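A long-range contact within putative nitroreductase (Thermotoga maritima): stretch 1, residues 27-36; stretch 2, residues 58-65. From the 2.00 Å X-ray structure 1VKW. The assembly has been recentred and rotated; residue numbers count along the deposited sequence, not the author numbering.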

ATOM      1  N   ASP A  27      13.438   6.947 -11.033  1.00 39.61           N
ATOM      2  CA  ASP A  27      13.811   7.408 -12.364  1.00 39.92           C
ATOM      3  C   ASP A  27      12.618   7.250 -13.319  1.00 41.08           C
ATOM      4  O   ASP A  27      12.281   6.134 -13.721  1.00 41.13           O
ATOM      5  CB  ASP A  27      15.020   6.594 -12.833  1.00 39.59           C
ATOM      6  CG  ASP A  27      15.485   6.960 -14.224  1.00 41.00           C
ATOM      7  OD1 ASP A  27      15.306   8.120 -14.657  1.00 42.76           O
ATOM      8  OD2 ASP A  27      16.067   6.131 -14.953  1.00 40.20           O
ATOM      9  N   PHE A  28      11.993   8.378 -13.674  1.00 42.02           N
ATOM     10  CA  PHE A  28      10.722   8.400 -14.412  1.00 42.67           C
ATOM     11  C   PHE A  28      10.846   9.020 -15.798  1.00 45.00           C
ATOM     12  O   PHE A  28      11.913   9.494 -16.190  1.00 45.25           O
ATOM     13  CB  PHE A  28       9.681   9.221 -13.640  1.00 41.77           C
ATOM     14  CG  PHE A  28       9.309   8.646 -12.307  1.00 41.43           C
ATOM     15  CD1 PHE A  28       8.714   7.394 -12.222  1.00 39.23           C
ATOM     16  CD2 PHE A  28       9.527   9.368 -11.138  1.00 38.57           C
ATOM     17  CE1 PHE A  28       8.357   6.863 -10.993  1.00 39.64           C
ATOM     18  CE2 PHE A  28       9.175   8.842  -9.906  1.00 39.88           C
ATOM     19  CZ  PHE A  28       8.588   7.590  -9.835  1.00 40.10           C
ATOM     20  N   LEU A  29       9.728   9.005 -16.526  1.00 46.85           N
ATOM     21  CA  LEU A  29       9.560   9.749 -17.772  1.00 48.34           C
ATOM     22  C   LEU A  29       8.736  11.011 -17.477  1.00 49.80           C
ATOM     23  O   LEU A  29       8.680  11.459 -16.332  1.00 49.94           O
ATOM     24  CB  LEU A  29       8.852   8.867 -18.808  1.00 48.42           C
ATOM     25  CG  LEU A  29       9.439   7.466 -19.014  1.00 48.65           C
ATOM     26  CD1 LEU A  29       8.508   6.604 -19.845  1.00 48.15           C
ATOM     27  CD2 LEU A  29      10.811   7.556 -19.662  1.00 49.33           C
ATOM     28  N   GLU A  30       8.130  11.605 -18.507  1.00 51.40           N
ATOM     29  CA  GLU A  30       7.129  12.666 -18.325  1.00 51.91           C
ATOM     30  C   GLU A  30       5.897  12.490 -19.225  1.00 52.30           C
ATOM     31  O   GLU A  30       5.022  13.357 -19.250  1.00 51.97           O
ATOM     32  CB  GLU A  30       7.758  14.030 -18.609  1.00 51.93           C
ATOM     33  CG  GLU A  30       8.903  14.405 -17.683  1.00 52.02           C
ATOM     34  CD  GLU A  30       9.414  15.809 -17.938  1.00 52.05           C
ATOM     35  OE1 GLU A  30       9.177  16.337 -19.047  1.00 53.87           O
ATOM     36  OE2 GLU A  30      10.056  16.385 -17.033  1.00 52.57           O
ATOM     37  N   ARG A  31       5.811  11.352 -19.915  1.00 53.01           N
ATOM     38  CA  ARG A  31       4.887  11.168 -21.046  1.00 53.42           C
ATOM     39  C   ARG A  31       3.482  11.740 -20.866  1.00 53.91           C
ATOM     40  O   ARG A  31       2.910  12.268 -21.818  1.00 53.59           O
ATOM     41  CB  ARG A  31       4.800   9.686 -21.450  1.00 53.54           C
ATOM     42  CG  ARG A  31       5.709   9.315 -22.619  1.00 54.17           C
ATOM     43  CD  ARG A  31       7.175   9.162 -22.254  1.00 55.02           C
ATOM     44  NE  ARG A  31       8.071   9.652 -23.306  1.00 54.26           N
ATOM     45  CZ  ARG A  31       8.693  10.836 -23.310  1.00 54.42           C
ATOM     46  NH1 ARG A  31       8.539  11.701 -22.310  1.00 51.92           N
ATOM     47  NH2 ARG A  31       9.485  11.158 -24.332  1.00 55.15           N
ATOM     48  N   LYS A  32       2.921  11.632 -19.664  1.00 55.12           N
ATOM     49  CA  LYS A  32       1.590  12.183 -19.405  1.00 56.14           C
ATOM     50  C   LYS A  32       1.198  12.175 -17.928  1.00 56.95           C
ATOM     51  O   LYS A  32       1.541  11.253 -17.183  1.00 57.00           O
ATOM     52  CB  LYS A  32       0.532  11.413 -20.203  1.00 56.26           C
HETATM   53  N   MSE A  33       0.477  13.218 -17.522  1.00 57.84           N
HETATM   54  CA  MSE A  33      -0.148  13.276 -16.204  1.00 58.19           C
HETATM   55  C   MSE A  33      -1.270  14.318 -16.217  1.00 56.69           C
HETATM   56  O   MSE A  33      -1.105  15.427 -15.706  1.00 56.57           O
HETATM   57  CB  MSE A  33       0.877  13.607 -15.116  1.00 59.46           C
HETATM   58  CG  MSE A  33       0.473  13.083 -13.757  1.00 64.53           C
HETATM   59 SE   MSE A  33       0.862  11.175 -13.607  1.00 79.63          SE
HETATM   60  CE  MSE A  33       2.697  11.324 -13.070  1.00 77.67           C
ATOM     61  N   PRO A  34      -2.409  13.965 -16.811  1.00 54.99           N
ATOM     62  CA  PRO A  34      -3.523  14.900 -16.952  1.00 53.68           C
ATOM     63  C   PRO A  34      -4.278  15.122 -15.641  1.00 52.20           C
ATOM     64  O   PRO A  34      -3.952  14.510 -14.627  1.00 52.25           O
ATOM     65  CB  PRO A  34      -4.417  14.208 -17.984  1.00 53.84           C
ATOM     66  CG  PRO A  34      -4.173  12.756 -17.764  1.00 54.54           C
ATOM     67  CD  PRO A  34      -2.724  12.646 -17.393  1.00 54.78           C
ATOM     68  N   GLU A  35      -5.269  16.011 -15.663  1.00 50.72           N
ATOM     69  CA  GLU A  35      -6.178  16.182 -14.527  1.00 49.08           C
ATOM     70  C   GLU A  35      -7.066  14.942 -14.386  1.00 47.80           C
ATOM     71  O   GLU A  35      -7.564  14.638 -13.298  1.00 47.14           O
ATOM     72  CB  GLU A  35      -7.038  17.436 -14.705  1.00 48.31           C
ATOM     73  N   ARG A  36      -7.252  14.236 -15.500  1.00 46.24           N
ATOM     74  CA  ARG A  36      -7.978  12.970 -15.530  1.00 44.89           C
ATOM     75  C   ARG A  36      -7.441  11.957 -14.518  1.00 42.88           C
ATOM     76  O   ARG A  36      -8.223  11.233 -13.904  1.00 41.99           O
ATOM     77  CB  ARG A  36      -7.944  12.386 -16.947  1.00 45.03           C
ATOM     78  CG  ARG A  36      -8.699  11.082 -17.120  1.00 46.54           C
ATOM     79  CD  ARG A  36      -7.802   9.859 -17.217  1.00 51.32           C
ATOM     80  NE  ARG A  36      -8.551   8.615 -17.060  1.00 53.47           N
ATOM     81  CZ  ARG A  36      -9.359   8.089 -17.979  1.00 55.71           C
ATOM     82  NH1 ARG A  36      -9.547   8.681 -19.156  1.00 57.06           N
ATOM     83  NH2 ARG A  36      -9.989   6.949 -17.716  1.00 57.78           N
ATOM     84  N   ASN A  58      -0.169  16.851  -6.235  1.00 41.61           N
ATOM     85  CA  ASN A  58       0.579  17.901  -6.919  1.00 43.09           C
ATOM     86  C   ASN A  58       1.101  17.402  -8.264  1.00 44.08           C
ATOM     87  O   ASN A  58       1.930  16.491  -8.315  1.00 43.41           O
ATOM     88  CB  ASN A  58       1.745  18.403  -6.058  1.00 42.85           C
ATOM     89  CG  ASN A  58       2.428  19.638  -6.650  1.00 45.49           C
ATOM     90  OD1 ASN A  58       3.654  19.753  -6.628  1.00 47.80           O
ATOM     91  ND2 ASN A  58       1.634  20.565  -7.180  1.00 43.93           N
ATOM     92  N   LEU A  59       0.604  18.003  -9.345  1.00 45.48           N
ATOM     93  CA  LEU A  59       1.076  17.708 -10.700  1.00 46.04           C
ATOM     94  C   LEU A  59       1.516  19.002 -11.396  1.00 45.57           C
ATOM     95  O   LEU A  59       1.407  19.145 -12.615  1.00 46.71           O
ATOM     96  CB  LEU A  59       0.024  16.919 -11.512  1.00 46.70           C
ATOM     97  CG  LEU A  59      -1.484  17.145 -11.324  1.00 46.70           C
ATOM     98  CD1 LEU A  59      -2.258  16.519 -12.481  1.00 46.98           C
ATOM     99  CD2 LEU A  59      -1.988  16.562 -10.019  1.00 46.76           C
ATOM    100  N   SER A  60       2.020  19.938 -10.592  1.00 44.77           N
ATOM    101  CA  SER A  60       2.688  21.137 -11.086  1.00 43.64           C
ATOM    102  C   SER A  60       4.177  21.073 -10.738  1.00 42.36           C
ATOM    103  O   SER A  60       4.883  22.089 -10.769  1.00 42.72           O
ATOM    104  CB  SER A  60       2.050  22.393 -10.483  1.00 43.83           C
ATOM    105  OG  SER A  60       2.126  22.381  -9.067  1.00 45.56           O
ATOM    106  N   SER A  61       4.640  19.870 -10.403  1.00 40.84           N
ATOM    107  CA  SER A  61       6.043  19.606 -10.119  1.00 39.43           C
ATOM    108  C   SER A  61       6.421  18.277 -10.772  1.00 37.07           C
ATOM    109  O   SER A  61       5.555  17.404 -10.944  1.00 36.00           O
ATOM    110  CB  SER A  61       6.267  19.533  -8.606  1.00 39.13           C
ATOM    111  OG  SER A  61       5.581  18.428  -8.040  1.00 40.49           O
ATOM    112  N   PHE A  62       7.687  18.157 -11.193  1.00 36.36           N
ATOM    113  CA  PHE A  62       8.233  16.871 -11.621  1.00 34.47           C
ATOM    114  C   PHE A  62       9.263  16.400 -10.582  1.00 32.95           C
ATOM    115  O   PHE A  62      10.252  17.088 -10.336  1.00 32.70           O
ATOM    116  CB  PHE A  62       8.873  16.966 -13.008  1.00 34.74           C
ATOM    117  CG  PHE A  62       9.556  15.697 -13.440  1.00 34.39           C
ATOM    118  CD1 PHE A  62       8.823  14.537 -13.639  1.00 36.27           C
ATOM    119  CD2 PHE A  62      10.932  15.657 -13.633  1.00 35.88           C
ATOM    120  CE1 PHE A  62       9.445  13.354 -14.019  1.00 36.44           C
ATOM    121  CE2 PHE A  62      11.561  14.480 -14.023  1.00 36.22           C
ATOM    122  CZ  PHE A  62      10.814  13.325 -14.214  1.00 36.45           C
ATOM    123  N   PRO A  63       9.049  15.240  -9.964  1.00 32.84           N
ATOM    124  CA  PRO A  63       7.928  14.354 -10.261  1.00 31.82           C
ATOM    125  C   PRO A  63       6.613  14.860  -9.638  1.00 31.19           C
ATOM    126  O   PRO A  63       6.676  15.780  -8.731  1.00 31.40           O
ATOM    127  CB  PRO A  63       8.371  13.020  -9.634  1.00 32.13           C
ATOM    128  CG  PRO A  63       9.217  13.420  -8.482  1.00 32.40           C
ATOM    129  CD  PRO A  63       9.895  14.709  -8.880  1.00 32.87           C
ATOM    130  N   SER A  64       5.505  14.216 -10.115  1.00 30.41           N
ATOM    131  CA  SER A  64       4.204  14.378  -9.467  1.00 29.69           C
ATOM    132  C   SER A  64       4.220  13.631  -8.148  1.00 28.92           C
ATOM    133  O   SER A  64       4.831  12.552  -8.039  1.00 27.55           O
ATOM    134  CB  SER A  64       3.073  13.805 -10.329  1.00 29.12           C
ATOM    135  OG  SER A  64       2.976  14.458 -11.574  1.00 32.02           O
ATOM    136  N   TYR A  65       3.527  14.176  -7.150  1.00 29.28           N
ATOM    137  CA  TYR A  65       3.416  13.494  -5.861  1.00 27.74           C
ATOM    138  C   TYR A  65       2.105  13.744  -5.119  1.00 27.98           C
ATOM    139  O   TYR A  65       1.461  14.790  -5.279  1.00 28.45           O
ATOM    140  CB  TYR A  65       4.607  13.832  -4.957  1.00 27.37           C
ATOM    141  CG  TYR A  65       4.694  15.276  -4.522  1.00 27.39           C
ATOM    142  CD1 TYR A  65       3.973  15.738  -3.424  1.00 28.33           C
ATOM    143  CD2 TYR A  65       5.525  16.176  -5.186  1.00 29.96           C
ATOM    144  CE1 TYR A  65       4.058  17.061  -3.008  1.00 26.08           C
ATOM    145  CE2 TYR A  65       5.618  17.506  -4.778  1.00 29.44           C
ATOM    146  CZ  TYR A  65       4.881  17.940  -3.685  1.00 29.00           C
ATOM    147  OH  TYR A  65       4.961  19.251  -3.270  1.00 30.29           O
TER

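Two chain segments separated in sequence can pack without a hydrogen bond between them, and this putative nitroreductase offers a compact example: 360 Å² of surface is buried, yet none joins the modelled atoms of the two stretches. The second stretch supplies its own polar bracing. Asn 58 and Tyr 65 pair through their backbones, N of Asn 58 to O of Tyr 65 at 2.8 Å and N of Tyr 65 to O of Asn 58 at 3.0 Å, closing a loop from which the contacting side chains extend. Within it, ND2 of Asn 58 donates to OG of Ser 60 at 2.7 Å.

Leu 59 makes the first crossing. Its CD1 lies 3.4 Å from O of Pro 34 and 3.6 Å from O of the selenomethionine Met 33, so a methyl group rests against two successive carbonyl oxygens. The side chains of Leu 59 and Met 33 meet more loosely, CB to CG at 4.5 Å.

Ser 60 and Ser 61 stay out of reach, and the chain returns with Phe 62, which has the largest covered area of any residue here. Its ring is approached by three consecutive residues. CG of Glu 30 sits 4.1 Å from the centroid of the Phe 62 ring, 19° off its normal, a CH-pi contact that uses the aliphatic part of an acidic side chain. CE1 of Phe 62 comes within 3.1 Å of O of Leu 29 and 4.2 Å of CB of Phe 28, both oblique to the ring.

A cis peptide bond leads into Pro 63, whose CB packs 4.1 Å from CD2 of Phe 28. Finally, the buried Ser 64 points toward stretch 1, where its OG meets CE of Met 33 at 3.5 Å, a polar atom against a methyl group.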